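Local coordinates for protein MYB21 (Trichomonas vaginalis, PDB 3OSG) that binds promoter DNA in sequence-specific fashion through its paired R2R3 Myb repeats and probably regulates transcription by RNA polymerase II, at residues Q12-E17 with P41-R46; R82-I87 with I97-R102; S31-I36 with D50-Y55. One frame throughout, in Å; residues are numbered along the deposited sequence.

Contact 1. Residues Q12-E17 with P41-R46; sequences QKFTPE and PNRNAR. With nucleotides of chain B.
R43 bends at its second side-chain torsion (chi2 -67°) and then runs straight to its head, which carries the guanidinium from the loop ahead of helix 45-56 to the backbone and ring of residues 12-14. F14, with CG beside its own backbone N (chi1 -88°), turns a ring face to meet it. The two groups lie nearly flat on each other, R43 CZ standing 4.0 Å from the centroid of the F14 ring with planes 20° apart, a stacked cation-pi pair.

The guanidinium edge is used as well. R43 NH1 gives a fairly straight bond of 2.9 Å to Q12 O, with the oxygen in the guanidinium plane, although the donor stands above the plane of that carbonyl. R43 NH2 adds a weak, bent bond to K13 O at 2.9 Å, and E18 forms a salt bridge with the same nitrogen. Ring on one face and oxygens at the edge together should fix how the head is rotated.

The same backbone binds phosphate. Q12 N donates to OP1 of DC7 of chain B at 2.8 Å, and F14 N to OP1 of DT6 of chain B at 2.9 Å, so consecutive phosphates of one DNA strand are held by main-chain N-H groups. Beyond the loop, R46 reads a base: NH1 bonds N7 of DG8 of chain B at 2.9 Å and NH2 bonds its O6 at 2.6 Å, while D50 forms a salt bridge with R46 NE.

T15 and N44 N-cap the helices that follow. The contact therefore joins the start of helix 16-29 to the start of helix 45-56, with F14 also packing on L22 of the former and R51 of the latter.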
# COMPACT_ATOMS: atom_id res chain seq x y z
N GLN A 12 14.04 1.29 2.60
CA GLN A 12 14.42 0.03 1.96
C GLN A 12 13.23 -0.48 1.14
O GLN A 12 12.26 -1.01 1.69
CB GLN A 12 14.86 -1.00 3.01
CG GLN A 12 16.09 -0.57 3.81
CD GLN A 12 17.38 -0.65 2.99
OE1 GLN A 12 17.55 -1.56 2.19
NE2 GLN A 12 18.28 0.29 3.20
N LYS A 13 13.30 -0.32 -0.18
CA LYS A 13 12.23 -0.75 -1.08
C LYS A 13 12.29 -2.25 -1.30
O LYS A 13 13.37 -2.82 -1.43
CB LYS A 13 12.38 -0.07 -2.44
CG LYS A 13 12.52 1.46 -2.40
CD LYS A 13 11.17 2.17 -2.36
CE LYS A 13 11.33 3.65 -2.69
NZ LYS A 13 10.07 4.29 -3.17
N PHE A 14 11.13 -2.91 -1.36
CA PHE A 14 11.09 -4.31 -1.74
C PHE A 14 11.51 -4.48 -3.20
O PHE A 14 11.04 -3.76 -4.08
CB PHE A 14 9.69 -4.89 -1.57
CG PHE A 14 9.43 -5.43 -0.21
CD1 PHE A 14 9.30 -4.58 0.87
CD2 PHE A 14 9.30 -6.80 -0.01
CE1 PHE A 14 9.06 -5.08 2.12
CE2 PHE A 14 9.08 -7.30 1.24
CZ PHE A 14 8.95 -6.45 2.31
N THR A 15 12.39 -5.45 -3.44
CA THR A 15 12.80 -5.81 -4.79
C THR A 15 11.76 -6.74 -5.40
O THR A 15 10.93 -7.29 -4.68
CB THR A 15 14.12 -6.56 -4.76
OG1 THR A 15 13.92 -7.82 -4.11
CG2 THR A 15 15.15 -5.76 -4.00
N PRO A 16 11.80 -6.94 -6.73
CA PRO A 16 10.85 -7.84 -7.39
C PRO A 16 11.01 -9.26 -6.87
O PRO A 16 10.05 -10.02 -6.78
CB PRO A 16 11.27 -7.76 -8.87
CG PRO A 16 12.08 -6.51 -8.98
CD PRO A 16 12.78 -6.38 -7.67
N GLU A 17 12.25 -9.60 -6.53
CA GLU A 17 12.57 -10.92 -5.98
C GLU A 17 11.99 -11.11 -4.57
O GLU A 17 11.39 -12.15 -4.27
CB GLU A 17 14.09 -11.13 -6.00
CG GLU A 17 14.70 -11.34 -7.41
CD GLU A 17 14.89 -10.05 -8.23
OE1 GLU A 17 14.44 -8.97 -7.79
OE2 GLU A 17 15.50 -10.13 -9.33
N PRO A 41 16.10 -11.90 5.85
CA PRO A 41 17.16 -11.44 6.75
C PRO A 41 17.09 -9.93 7.07
O PRO A 41 17.48 -9.50 8.16
CB PRO A 41 18.45 -11.78 5.99
CG PRO A 41 18.03 -11.89 4.56
CD PRO A 41 16.64 -12.44 4.59
N ASN A 42 16.60 -9.14 6.12
CA ASN A 42 16.55 -7.69 6.32
C ASN A 42 15.15 -7.11 6.51
O ASN A 42 14.96 -5.91 6.36
CB ASN A 42 17.24 -6.99 5.15
CG ASN A 42 18.67 -7.45 4.94
OD1 ASN A 42 19.50 -7.37 5.85
ND2 ASN A 42 18.98 -7.91 3.72
N ARG A 43 14.16 -7.95 6.82
CA ARG A 43 12.78 -7.48 6.93
C ARG A 43 12.14 -7.90 8.25
O ARG A 43 12.36 -9.01 8.73
CB ARG A 43 11.93 -8.02 5.78
CG ARG A 43 12.43 -7.61 4.38
CD ARG A 43 12.29 -6.12 4.14
NE ARG A 43 12.77 -5.75 2.81
CZ ARG A 43 12.73 -4.52 2.34
NH1 ARG A 43 12.21 -3.56 3.09
NH2 ARG A 43 13.20 -4.25 1.12
N ASN A 44 11.34 -7.02 8.84
CA ASN A 44 10.59 -7.38 10.03
C ASN A 44 9.13 -7.70 9.69
O ASN A 44 8.72 -7.63 8.52
CB ASN A 44 10.68 -6.26 11.06
CG ASN A 44 10.08 -4.97 10.56
OD1 ASN A 44 9.08 -4.99 9.86
ND2 ASN A 44 10.67 -3.85 10.93
N ALA A 45 8.33 -8.04 10.71
CA ALA A 45 6.94 -8.45 10.48
C ALA A 45 6.12 -7.31 9.88
O ALA A 45 5.31 -7.52 8.97
CB ALA A 45 6.29 -8.94 11.78
N ARG A 46 6.33 -6.10 10.40
CA ARG A 46 5.61 -4.91 9.95
C ARG A 46 5.84 -4.64 8.46
O ARG A 46 4.91 -4.35 7.71
CB ARG A 46 6.09 -3.71 10.75
CG ARG A 46 5.32 -2.46 10.53
CD ARG A 46 6.04 -1.48 9.60
NE ARG A 46 5.08 -0.44 9.28
CZ ARG A 46 5.08 0.79 9.76
NH1 ARG A 46 6.06 1.23 10.55
NH2 ARG A 46 4.10 1.60 9.41
P DC B 7 11.17 0.95 5.19
OP1 DC B 7 12.62 0.95 5.04
OP2 DC B 7 10.39 -0.30 5.35
O5' DC B 7 10.80 1.91 6.41
C5' DC B 7 11.52 3.12 6.59
C4' DC B 7 10.85 4.01 7.62
O4' DC B 7 9.54 4.47 7.17
C3' DC B 7 10.66 3.40 9.01
O3' DC B 7 11.12 4.39 9.93
C2' DC B 7 9.16 3.17 9.07
C1' DC B 7 8.63 4.35 8.25
N1 DC B 7 7.23 4.22 7.72
C2 DC B 7 6.41 5.33 7.77
O2 DC B 7 6.86 6.36 8.24
N3 DC B 7 5.15 5.25 7.30
C4 DC B 7 4.68 4.13 6.80
N4 DC B 7 3.41 4.13 6.36
C5 DC B 7 5.50 2.96 6.74
C6 DC B 7 6.76 3.06 7.20
P DT B 6 7.62 -0.36 -0.72
OP1 DT B 6 8.76 -1.19 -1.18
OP2 DT B 6 6.30 -0.97 -0.44
O5' DT B 6 8.04 0.44 0.60
C5' DT B 6 9.30 1.11 0.64
C4' DT B 6 9.41 1.98 1.89
O4' DT B 6 8.29 2.87 1.94
C3' DT B 6 9.40 1.29 3.25
O3' DT B 6 10.66 1.60 3.82
C2' DT B 6 8.24 1.93 4.04
C1' DT B 6 8.08 3.25 3.29
N1 DT B 6 6.74 3.88 3.27
C2 DT B 6 6.57 5.11 3.86
O2 DT B 6 7.46 5.68 4.44
N3 DT B 6 5.31 5.64 3.77
C4 DT B 6 4.22 5.07 3.16
O4 DT B 6 3.15 5.64 3.15
C5 DT B 6 4.44 3.77 2.56
C7 DT B 6 3.32 3.04 1.86
C6 DT B 6 5.68 3.24 2.64
P DG B 8 11.52 4.09 11.46
OP1 DG B 8 12.92 4.50 11.69
OP2 DG B 8 11.06 2.73 11.78
O5' DG B 8 10.61 5.15 12.24
C5' DG B 8 10.59 6.50 11.81
C4' DG B 8 9.80 7.37 12.79
O4' DG B 8 8.41 7.37 12.43
C3' DG B 8 9.81 6.90 14.22
O3' DG B 8 9.66 8.04 15.05
C2' DG B 8 8.61 5.95 14.28
C1' DG B 8 7.62 6.65 13.36
N9 DG B 8 6.78 5.78 12.53
C8 DG B 8 7.15 4.61 11.90
N7 DG B 8 6.20 4.08 11.19
C5 DG B 8 5.15 4.95 11.34
C6 DG B 8 3.84 4.90 10.80
O6 DG B 8 3.36 4.04 10.06
N1 DG B 8 3.06 5.98 11.20
C2 DG B 8 3.50 7.00 12.01
N2 DG B 8 2.60 7.95 12.27
N3 DG B 8 4.72 7.06 12.54
C4 DG B 8 5.49 6.01 12.15

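Contact 2. Residues R82-I87 with I97-R102; sequences RQWAII and IHIKNR. With nucleotides of chain C; nucleotides of chain B.
W84 meets K100 through its five-membered ring: K100 CB sits 3.5 Å from that ring's centroid and only 2° off the normal, a CH-pi contact squarely over the face. Against the benzo part of the same indole, I99 CG2 comes obliquely to 3.2 Å from W84 CE3, a close apolar contact, and I87 CG2 touches that methyl more loosely. The carbonyl oxygen of R82 lies over the indole face opposite K100, so the ring is sandwiched.

The next shell is DNA. At its edge, W84 NE1 points in plane at OP2 of DG6 of chain C, bonding at 2.8 Å with an N-H...O angle of 168°. R82 grips the same phosphate through two donors, NE reaching OP1 at 2.9 Å, and the rim of the indole, at W84 CZ2, points at the face of the R82 guanidinium. OP2 of DC5 of chain C takes a bond from A85 N.

K100 puts CG between its backbone N and carbonyl carbon (chi1 71°), then stays extended until a bend at chi4; its end leaves W84 for the major-groove edge of DG6 of chain C, where NZ lies 2.9 Å from O6 and also bonds N7. Next along the helix, N101 makes a two-bond pairing with DA5 of chain B: ND2 donates to N7 at 2.9 Å, and OD1 accepts from N6 at 3.1 Å.

Farther out, I77 of helix 67-80 and W103 pack on W84, while I99 also meets W65 and F91. A helix-turn-helix-like Myb DNA-binding domain has this build, with tryptophans in its core: helix 96-109 serves as the recognition helix, and residues 82-85, at the start of helix 84-88, bind the phosphates of chain C while W84 packs against it.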
# COMPACT_ATOMS: atom_id res chain seq x y z
N ARG A 82 -10.62 13.47 6.85
CA ARG A 82 -9.39 12.69 6.66
C ARG A 82 -9.43 11.29 7.26
O ARG A 82 -8.44 10.85 7.86
CB ARG A 82 -8.20 13.46 7.22
CG ARG A 82 -8.02 14.83 6.60
CD ARG A 82 -6.96 15.62 7.32
NE ARG A 82 -5.63 15.04 7.14
CZ ARG A 82 -4.81 15.35 6.13
NH1 ARG A 82 -5.19 16.23 5.21
NH2 ARG A 82 -3.62 14.77 6.04
N GLN A 83 -10.54 10.58 7.09
CA GLN A 83 -10.68 9.23 7.62
C GLN A 83 -10.42 8.24 6.50
O GLN A 83 -11.34 7.70 5.89
CB GLN A 83 -12.07 9.01 8.20
CG GLN A 83 -12.41 9.96 9.33
CD GLN A 83 -13.78 9.67 9.90
OE1 GLN A 83 -13.91 9.03 10.94
NE2 GLN A 83 -14.82 10.14 9.21
N TRP A 84 -9.14 8.02 6.23
CA TRP A 84 -8.75 7.38 4.99
C TRP A 84 -9.22 5.95 4.89
O TRP A 84 -9.60 5.50 3.81
CB TRP A 84 -7.24 7.48 4.79
CG TRP A 84 -6.69 8.87 4.94
CD1 TRP A 84 -5.75 9.29 5.85
CD2 TRP A 84 -7.04 10.03 4.18
NE1 TRP A 84 -5.49 10.62 5.68
CE2 TRP A 84 -6.27 11.10 4.66
CE3 TRP A 84 -7.93 10.26 3.12
CZ2 TRP A 84 -6.37 12.39 4.13
CZ3 TRP A 84 -8.03 11.53 2.59
CH2 TRP A 84 -7.25 12.58 3.11
N ALA A 85 -9.17 5.22 6.01
CA ALA A 85 -9.57 3.82 6.06
C ALA A 85 -11.07 3.64 5.77
O ALA A 85 -11.47 2.71 5.09
CB ALA A 85 -9.23 3.22 7.43
N ILE A 86 -11.88 4.54 6.30
CA ILE A 86 -13.30 4.56 5.96
C ILE A 86 -13.49 4.82 4.48
O ILE A 86 -14.18 4.08 3.79
CB ILE A 86 -14.05 5.63 6.75
CG1 ILE A 86 -14.22 5.17 8.20
CG2 ILE A 86 -15.40 5.93 6.11
CD1 ILE A 86 -15.11 6.07 9.05
N ILE A 87 -12.84 5.88 3.99
CA ILE A 87 -12.98 6.28 2.61
C ILE A 87 -12.56 5.18 1.65
O ILE A 87 -13.17 5.01 0.60
CB ILE A 87 -12.18 7.56 2.33
CG1 ILE A 87 -12.83 8.73 3.06
CG2 ILE A 87 -12.16 7.85 0.85
CD1 ILE A 87 -12.03 9.98 3.02
N ILE A 97 -3.65 3.65 2.40
CA ILE A 97 -2.33 4.14 2.00
C ILE A 97 -2.46 4.84 0.65
O ILE A 97 -2.00 5.96 0.48
CB ILE A 97 -1.31 2.98 1.83
CG1 ILE A 97 -0.87 2.43 3.19
CG2 ILE A 97 -0.12 3.42 0.96
CD1 ILE A 97 -0.42 3.47 4.18
N HIS A 98 -3.10 4.16 -0.30
CA HIS A 98 -3.28 4.72 -1.64
C HIS A 98 -4.17 5.96 -1.61
O HIS A 98 -3.88 6.96 -2.28
CB HIS A 98 -3.85 3.68 -2.62
CG HIS A 98 -3.15 2.36 -2.58
ND1 HIS A 98 -1.78 2.22 -2.69
CD2 HIS A 98 -3.63 1.10 -2.43
CE1 HIS A 98 -1.45 0.95 -2.61
NE2 HIS A 98 -2.55 0.24 -2.45
N ILE A 99 -5.25 5.91 -0.85
CA ILE A 99 -6.16 7.05 -0.76
C ILE A 99 -5.47 8.30 -0.23
O ILE A 99 -5.63 9.39 -0.80
CB ILE A 99 -7.43 6.73 0.10
CG1 ILE A 99 -8.57 6.22 -0.78
CG2 ILE A 99 -7.91 7.98 0.82
CD1 ILE A 99 -8.36 4.86 -1.41
N LYS A 100 -4.70 8.17 0.84
CA LYS A 100 -4.04 9.36 1.39
C LYS A 100 -2.89 9.90 0.51
O LYS A 100 -2.69 11.10 0.43
CB LYS A 100 -3.67 9.22 2.88
CG LYS A 100 -2.53 8.27 3.25
CD LYS A 100 -2.36 8.23 4.78
CE LYS A 100 -1.29 7.23 5.19
NZ LYS A 100 0.07 7.69 4.73
N ASN A 101 -2.17 9.02 -0.20
CA ASN A 101 -1.22 9.50 -1.21
C ASN A 101 -1.93 10.28 -2.33
O ASN A 101 -1.45 11.32 -2.79
CB ASN A 101 -0.41 8.34 -1.82
CG ASN A 101 0.73 7.88 -0.91
OD1 ASN A 101 1.27 8.65 -0.11
ND2 ASN A 101 1.11 6.62 -1.05
N ARG A 102 -3.06 9.75 -2.77
CA ARG A 102 -3.79 10.35 -3.88
C ARG A 102 -4.38 11.70 -3.52
O ARG A 102 -4.54 12.55 -4.40
CB ARG A 102 -4.89 9.42 -4.38
CG ARG A 102 -5.50 9.86 -5.68
CD ARG A 102 -4.49 9.79 -6.81
NE ARG A 102 -5.09 10.30 -8.04
CZ ARG A 102 -4.43 10.48 -9.18
NH1 ARG A 102 -3.14 10.22 -9.26
NH2 ARG A 102 -5.08 10.95 -10.23
P DG C 6 -3.49 12.23 8.70
OP1 DG C 6 -4.36 13.35 9.13
OP2 DG C 6 -3.50 11.81 7.30
O5' DG C 6 -2.03 12.58 9.18
C5' DG C 6 -1.84 12.93 10.55
C4' DG C 6 -0.36 12.98 10.90
O4' DG C 6 0.32 11.71 10.66
C3' DG C 6 0.42 14.03 10.14
O3' DG C 6 1.31 14.61 11.12
C2' DG C 6 1.12 13.21 9.06
C1' DG C 6 1.39 11.88 9.75
N9 DG C 6 1.31 10.70 8.89
C8 DG C 6 0.26 10.38 8.08
N7 DG C 6 0.41 9.25 7.44
C5 DG C 6 1.65 8.79 7.84
C6 DG C 6 2.34 7.60 7.45
O6 DG C 6 1.94 6.72 6.67
N1 DG C 6 3.58 7.50 8.09
C2 DG C 6 4.05 8.45 8.99
N2 DG C 6 5.25 8.23 9.55
N3 DG C 6 3.41 9.55 9.35
C4 DG C 6 2.21 9.66 8.75
P DC C 5 -7.29 6.61 9.37
OP1 DC C 5 -8.51 7.37 9.72
OP2 DC C 5 -7.21 5.89 8.09
O5' DC C 5 -5.99 7.52 9.52
C5' DC C 5 -5.80 8.24 10.70
C4' DC C 5 -4.46 8.91 10.62
O4' DC C 5 -3.44 7.89 10.70
C3' DC C 5 -4.20 9.69 9.32
O3' DC C 5 -3.78 10.99 9.70
C2' DC C 5 -3.08 8.90 8.64
C1' DC C 5 -2.38 8.31 9.86
N1 DC C 5 -1.53 7.13 9.55
C2 DC C 5 -0.28 7.01 10.13
O2 DC C 5 0.09 7.91 10.88
N3 DC C 5 0.48 5.92 9.84
C4 DC C 5 0.02 4.98 9.01
N4 DC C 5 0.78 3.92 8.74
C5 DC C 5 -1.27 5.08 8.42
C6 DC C 5 -2.00 6.16 8.71
P DA B 5 3.25 3.68 -4.54
OP1 DA B 5 3.17 3.15 -5.90
OP2 DA B 5 2.05 3.76 -3.68
O5' DA B 5 4.36 2.83 -3.76
C5' DA B 5 5.64 2.72 -4.35
C4' DA B 5 6.68 2.47 -3.29
O4' DA B 5 6.84 3.67 -2.49
C3' DA B 5 6.32 1.37 -2.29
O3' DA B 5 7.53 0.75 -1.87
C2' DA B 5 5.69 2.13 -1.13
C1' DA B 5 6.48 3.44 -1.15
N9 DA B 5 5.69 4.60 -0.74
C8 DA B 5 4.39 4.85 -1.05
N7 DA B 5 3.92 5.98 -0.56
C5 DA B 5 5.00 6.52 0.10
C6 DA B 5 5.16 7.72 0.82
N6 DA B 5 4.17 8.60 0.97
N1 DA B 5 6.36 7.98 1.35
C2 DA B 5 7.35 7.09 1.17
N3 DA B 5 7.31 5.92 0.52
C4 DA B 5 6.10 5.68 0.00

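Contact 3. Residues S31-I36 with D50-Y55; sequences SDWKMI and DRWKNY. With nucleotides of chain B.
W33 and W52 make up this contact, which joins helix 33-38 to helix 45-56 within a Myb-like DNA-binding domain. The interaction between them is apolar. W33 CH2, the far corner of its six-membered ring, comes to 3.5 Å from W52 CB and nearly as close to CG. The indoles are neither stacked nor edge-to-face: the W33 six-membered and W52 five-membered rings have centroids 5.5 Å apart and planes inclined by 46°. W52 holds CG opposite its backbone N (chi1 170°) and turns its ring about CB-CG (chi2 -93°); together these settings bring CB, CG and CD1 against W33 CH2. A45, C48 and R49 also touch W33, and A57 and P58 touch W52.

Helix capping by a side chain is the second kind. D32 stands at the N-cap of helix 33-38, and its OD1 accepts a weak bond from M35 N at 3.4 Å.

Phosphate binding is the third and falls on another side of helix 45-56. R51 NH1 donates to OP2 of DT6 of chain B at 2.9 Å with a bent geometry; D19 forms a salt bridge with R51 NH2, and Y55 CB lies over a face of the guanidinium, which probably helps position it. Y55, one ring face near C3' of DA5 of chain B, meets that nucleotide's phosphate at its edge, where OH and OP2 are hydrogen-bonded at 2.7 Å.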
# COMPACT_ATOMS: atom_id res chain seq x y z
N SER A 31 -1.11 -15.45 7.21
CA SER A 31 -0.83 -14.14 7.78
C SER A 31 -0.06 -14.22 9.10
O SER A 31 -0.34 -13.47 10.04
CB SER A 31 -2.14 -13.39 8.02
OG SER A 31 -2.87 -14.01 9.07
N ASP A 32 0.90 -15.14 9.17
CA ASP A 32 1.73 -15.27 10.35
C ASP A 32 2.98 -14.44 10.07
O ASP A 32 3.97 -14.96 9.57
CB ASP A 32 2.10 -16.73 10.54
CG ASP A 32 2.92 -16.98 11.79
OD1 ASP A 32 3.42 -16.00 12.38
OD2 ASP A 32 3.06 -18.16 12.17
N TRP A 33 2.91 -13.15 10.37
CA TRP A 33 3.90 -12.20 9.85
C TRP A 33 5.27 -12.37 10.49
O TRP A 33 6.28 -12.14 9.83
CB TRP A 33 3.40 -10.75 9.95
CG TRP A 33 2.14 -10.57 9.17
CD1 TRP A 33 0.90 -10.35 9.65
CD2 TRP A 33 2.01 -10.65 7.74
NE1 TRP A 33 -0.01 -10.27 8.62
CE2 TRP A 33 0.65 -10.44 7.43
CE3 TRP A 33 2.92 -10.85 6.69
CZ2 TRP A 33 0.17 -10.45 6.13
CZ3 TRP A 33 2.44 -10.85 5.39
CH2 TRP A 33 1.08 -10.65 5.12
N LYS A 34 5.31 -12.80 11.75
CA LYS A 34 6.58 -13.04 12.41
C LYS A 34 7.33 -14.21 11.81
O LYS A 34 8.54 -14.14 11.61
CB LYS A 34 6.41 -13.27 13.91
CG LYS A 34 6.35 -12.00 14.71
CD LYS A 34 6.62 -12.27 16.19
CE LYS A 34 6.88 -10.96 16.93
NZ LYS A 34 7.99 -11.08 17.92
N MET A 35 6.62 -15.29 11.54
CA MET A 35 7.25 -16.44 10.93
C MET A 35 7.66 -16.05 9.52
O MET A 35 8.78 -16.33 9.08
CB MET A 35 6.28 -17.62 10.90
CG MET A 35 6.92 -18.95 10.53
SD MET A 35 8.10 -19.55 11.77
CE MET A 35 7.28 -19.07 13.28
N ILE A 36 6.77 -15.36 8.82
CA ILE A 36 7.09 -14.93 7.47
C ILE A 36 8.38 -14.11 7.47
O ILE A 36 9.29 -14.40 6.72
CB ILE A 36 5.94 -14.17 6.83
CG1 ILE A 36 4.84 -15.16 6.45
CG2 ILE A 36 6.44 -13.41 5.59
CD1 ILE A 36 3.58 -14.51 5.96
N ASP A 50 2.89 -4.85 5.61
CA ASP A 50 2.54 -3.66 4.83
C ASP A 50 2.67 -3.91 3.33
O ASP A 50 1.81 -3.53 2.54
CB ASP A 50 3.43 -2.47 5.20
CG ASP A 50 3.05 -1.80 6.52
OD1 ASP A 50 2.01 -2.15 7.14
OD2 ASP A 50 3.80 -0.90 6.94
N ARG A 51 3.78 -4.51 2.93
CA ARG A 51 4.01 -4.79 1.53
C ARG A 51 2.91 -5.68 0.97
O ARG A 51 2.35 -5.39 -0.09
CB ARG A 51 5.38 -5.43 1.33
CG ARG A 51 5.76 -5.60 -0.14
CD ARG A 51 5.81 -4.26 -0.88
NE ARG A 51 6.14 -4.47 -2.29
CZ ARG A 51 6.05 -3.54 -3.23
NH1 ARG A 51 5.63 -2.32 -2.94
NH2 ARG A 51 6.40 -3.85 -4.48
N TRP A 52 2.56 -6.74 1.69
CA TRP A 52 1.49 -7.61 1.23
C TRP A 52 0.14 -6.91 1.17
O TRP A 52 -0.53 -6.89 0.13
CB TRP A 52 1.40 -8.88 2.08
CG TRP A 52 0.16 -9.67 1.76
CD1 TRP A 52 -1.05 -9.59 2.38
CD2 TRP A 52 0.02 -10.65 0.72
NE1 TRP A 52 -1.94 -10.46 1.80
CE2 TRP A 52 -1.31 -11.13 0.78
CE3 TRP A 52 0.88 -11.17 -0.24
CZ2 TRP A 52 -1.79 -12.10 -0.10
CZ3 TRP A 52 0.41 -12.13 -1.11
CH2 TRP A 52 -0.92 -12.59 -1.04
N LYS A 53 -0.25 -6.29 2.27
CA LYS A 53 -1.58 -5.71 2.37
C LYS A 53 -1.83 -4.59 1.37
O LYS A 53 -2.92 -4.48 0.81
CB LYS A 53 -1.82 -5.22 3.80
CG LYS A 53 -3.21 -4.63 4.06
CD LYS A 53 -3.35 -4.21 5.52
CE LYS A 53 -4.75 -3.64 5.83
NZ LYS A 53 -5.06 -2.40 5.03
N ASN A 54 -0.81 -3.77 1.11
CA ASN A 54 -0.98 -2.59 0.27
C ASN A 54 -0.47 -2.75 -1.16
O ASN A 54 -0.78 -1.93 -2.02
CB ASN A 54 -0.29 -1.38 0.90
CG ASN A 54 -0.85 -1.04 2.26
OD1 ASN A 54 -2.03 -0.71 2.40
ND2 ASN A 54 -0.00 -1.13 3.28
N TYR A 55 0.32 -3.78 -1.42
CA TYR A 55 0.90 -3.90 -2.76
C TYR A 55 0.82 -5.27 -3.45
O TYR A 55 0.68 -5.33 -4.67
CB TYR A 55 2.34 -3.34 -2.78
CG TYR A 55 2.33 -1.86 -2.46
CD1 TYR A 55 2.07 -0.92 -3.45
CD2 TYR A 55 2.52 -1.42 -1.16
CE1 TYR A 55 2.03 0.41 -3.16
CE2 TYR A 55 2.49 -0.08 -0.85
CZ TYR A 55 2.23 0.83 -1.86
OH TYR A 55 2.18 2.17 -1.56
P DA B 5 3.25 3.68 -4.54
OP1 DA B 5 3.17 3.15 -5.90
OP2 DA B 5 2.05 3.76 -3.68
O5' DA B 5 4.36 2.83 -3.76
C5' DA B 5 5.64 2.72 -4.35
C4' DA B 5 6.68 2.47 -3.29
O4' DA B 5 6.84 3.67 -2.49
C3' DA B 5 6.32 1.37 -2.29
O3' DA B 5 7.53 0.75 -1.87
C2' DA B 5 5.69 2.13 -1.13
C1' DA B 5 6.48 3.44 -1.15
N9 DA B 5 5.69 4.60 -0.74
C8 DA B 5 4.39 4.85 -1.05
N7 DA B 5 3.92 5.98 -0.56
C5 DA B 5 5.00 6.52 0.10
C6 DA B 5 5.16 7.72 0.82
N6 DA B 5 4.17 8.60 0.97
N1 DA B 5 6.36 7.98 1.35
C2 DA B 5 7.35 7.09 1.17
N3 DA B 5 7.31 5.92 0.52
C4 DA B 5 6.10 5.68 0.00
P DT B 6 7.62 -0.36 -0.72
OP1 DT B 6 8.76 -1.19 -1.18
OP2 DT B 6 6.30 -0.97 -0.44
O5' DT B 6 8.04 0.44 0.60
C5' DT B 6 9.30 1.11 0.64
C4' DT B 6 9.41 1.98 1.89
O4' DT B 6 8.29 2.87 1.94
C3' DT B 6 9.40 1.29 3.25
O3' DT B 6 10.66 1.60 3.82
C2' DT B 6 8.24 1.93 4.04
C1' DT B 6 8.08 3.25 3.29
N1 DT B 6 6.74 3.88 3.27
C2 DT B 6 6.57 5.11 3.86
O2 DT B 6 7.46 5.68 4.44
N3 DT B 6 5.31 5.64 3.77
C4 DT B 6 4.22 5.07 3.16
O4 DT B 6 3.15 5.64 3.15
C5 DT B 6 4.44 3.77 2.56
C7 DT B 6 3.32 3.04 1.86
C6 DT B 6 5.68 3.24 2.64

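In the fold
From the N terminus, residues 12-17 lead into helix 16-29, and residues 31-36 start helix 33-38 before contact 1 closes at 41-46. Contact 3 then closes at 50-55, so contacts 1 and 3 cross in sequence. Both draw on helix 45-56 and touch, F14 CB lying 3.6 Å from R51 NE and A45 packing on W33; together they tie helices 16-29, 33-38 and 45-56 of the N-terminal Myb-like domain. Contact 2 opens after both have closed and spans a short loop between helices 84-88 and 96-109 in the C-terminal Myb-like domain. Its centre is about 24 Å from that of contact 1, yet I97 and H98 pack on N54 and Y55 of contact 3, joining the two recognition helices.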